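Local coordinates for tudor domain-containing protein 1 (Homo sapiens, PDB 5M9N) that probably helps repress transposable elements in the male germline through the piRNA pathway, its Tudor domains binding Piwi proteins methylated on arginine, at residues 96-100 and 129-133. Sequence-based numbering, arbitrary orientation.
Sequences DDQWY and MRLCP
Trp-99 and Arg-130, the closest backbone pair, keep their CA atoms 8.7 Å apart, because strand 88-92 runs between strands 99-109 and 131-132 in the five-stranded antiparallel sheet of the SH3-like barrel, the second Tudor domain of TDRD1 within its extended Tudor domain. With backbone hydrogen bonds going from each segment to that middle strand, the direct contacts are made by side chains reaching past it, one of them onto a backbone carbonyl. Trp-99 does so with the far end of its benzo ring: CZ3 lies 3.4 Å from Cys-132 CB and 3.2 Å from the carbonyl O of Arg-130, both reached obliquely. Cys-132 SG stands 4.6 Å from the centroid of the Trp-99 six-membered ring, 20° off its normal, a rather distant sulfur-aromatic contact over the face. This sulfur is also tied by a disulfide to Cys-72 of helix 58-73, so the indole packs against the link that fastens the helix to the barrel.

At the turn before Trp-99, Asp-96 OD1 accepts the Gln-98 N-H (3.0 Å, 168°), an Asx turn; the bound peptide's backbone packs on both residues. Asp-97 forms a salt bridge with Arg-130, whose side chain folds at chi3 (78°) to present its guanidinium edge. Arg-130 NH2 also donates to Gln-92 O; its 2.5 Å to Asp-97 OD1 is unusually short, leaving the exact separation doubtful.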
# COMPACT_ATOMS: atom_id res chain seq x y z
N ASP A 96 -16.04 3.89 -2.21
CA ASP A 96 -16.40 4.27 -3.59
C ASP A 96 -17.02 3.10 -4.38
O ASP A 96 -17.40 3.27 -5.51
CB ASP A 96 -15.14 4.81 -4.35
CG ASP A 96 -14.04 3.75 -4.53
OD1 ASP A 96 -14.25 2.59 -4.10
OD2 ASP A 96 -12.96 4.04 -5.09
N ASP A 97 -17.04 1.89 -3.80
CA ASP A 97 -17.63 0.71 -4.47
C ASP A 97 -16.96 0.28 -5.72
O ASP A 97 -17.53 -0.48 -6.50
CB ASP A 97 -19.15 0.88 -4.70
CG ASP A 97 -19.90 0.88 -3.41
OD1 ASP A 97 -19.56 0.04 -2.53
OD2 ASP A 97 -20.85 1.68 -3.26
N GLN A 98 -15.69 0.67 -5.87
CA GLN A 98 -14.90 0.27 -6.98
C GLN A 98 -14.13 -0.94 -6.52
O GLN A 98 -13.97 -1.11 -5.35
CB GLN A 98 -13.97 1.39 -7.36
CG GLN A 98 -14.70 2.68 -7.71
CD GLN A 98 -15.83 2.46 -8.70
OE1 GLN A 98 -17.00 2.51 -8.33
NE2 GLN A 98 -15.49 2.15 -9.95
N TRP A 99 -13.62 -1.68 -7.50
CA TRP A 99 -12.94 -2.93 -7.32
C TRP A 99 -11.41 -2.69 -7.30
O TRP A 99 -10.88 -1.96 -8.13
CB TRP A 99 -13.32 -3.87 -8.44
CG TRP A 99 -14.74 -4.40 -8.22
CD1 TRP A 99 -15.89 -3.93 -8.84
CD2 TRP A 99 -15.15 -5.45 -7.37
NE1 TRP A 99 -16.96 -4.63 -8.43
CE2 TRP A 99 -16.56 -5.58 -7.53
CE3 TRP A 99 -14.49 -6.34 -6.50
CZ2 TRP A 99 -17.31 -6.53 -6.85
CZ3 TRP A 99 -15.24 -7.27 -5.80
CH2 TRP A 99 -16.65 -7.38 -6.00
N TYR A 100 -10.75 -3.32 -6.34
CA TYR A 100 -9.31 -3.16 -6.10
C TYR A 100 -8.70 -4.51 -5.88
O TYR A 100 -9.42 -5.45 -5.52
CB TYR A 100 -9.09 -2.24 -4.89
CG TYR A 100 -9.53 -0.80 -5.12
CD1 TYR A 100 -8.70 0.15 -5.66
CD2 TYR A 100 -10.81 -0.42 -4.82
CE1 TYR A 100 -9.16 1.47 -5.95
CE2 TYR A 100 -11.27 0.84 -5.03
CZ TYR A 100 -10.44 1.80 -5.61
OH TYR A 100 -10.99 3.02 -5.75
N MET A 129 -19.65 -10.88 0.16
CA MET A 129 -20.35 -10.42 -1.02
C MET A 129 -19.50 -9.35 -1.76
O MET A 129 -19.71 -9.15 -2.94
CB MET A 129 -21.72 -9.84 -0.66
CG MET A 129 -22.64 -10.75 0.16
SD MET A 129 -23.38 -11.94 -0.96
CE MET A 129 -24.18 -13.06 0.21
N ARG A 130 -18.52 -8.72 -1.09
CA ARG A 130 -17.70 -7.65 -1.71
C ARG A 130 -16.36 -8.22 -2.18
O ARG A 130 -15.49 -7.47 -2.62
CB ARG A 130 -17.58 -6.41 -0.76
CG ARG A 130 -18.94 -5.70 -0.67
CD ARG A 130 -19.15 -4.59 0.36
NE ARG A 130 -18.54 -3.43 -0.15
CZ ARG A 130 -19.09 -2.27 -0.50
NH1 ARG A 130 -20.35 -1.91 -0.30
NH2 ARG A 130 -18.27 -1.44 -1.05
N LEU A 131 -16.20 -9.56 -2.15
CA LEU A 131 -15.00 -10.18 -2.74
C LEU A 131 -15.40 -10.97 -3.99
O LEU A 131 -16.49 -11.47 -4.00
CB LEU A 131 -14.26 -11.06 -1.77
CG LEU A 131 -14.05 -10.50 -0.35
CD1 LEU A 131 -13.56 -11.61 0.59
CD2 LEU A 131 -13.11 -9.33 -0.39
N CYS A 132 -14.48 -11.07 -4.96
CA CYS A 132 -14.62 -11.60 -6.35
C CYS A 132 -13.29 -12.42 -6.42
O CYS A 132 -12.24 -11.92 -5.95
CB CYS A 132 -14.79 -10.29 -7.39
SG CYS A 132 -14.11 -9.90 -9.11
N PRO A 133 -13.26 -13.64 -7.00
CA PRO A 133 -11.90 -14.14 -7.36
C PRO A 133 -11.20 -13.33 -8.47
O PRO A 133 -11.87 -12.58 -9.18
CB PRO A 133 -12.14 -15.56 -7.82
CG PRO A 133 -13.58 -15.60 -8.20
CD PRO A 133 -14.32 -14.60 -7.39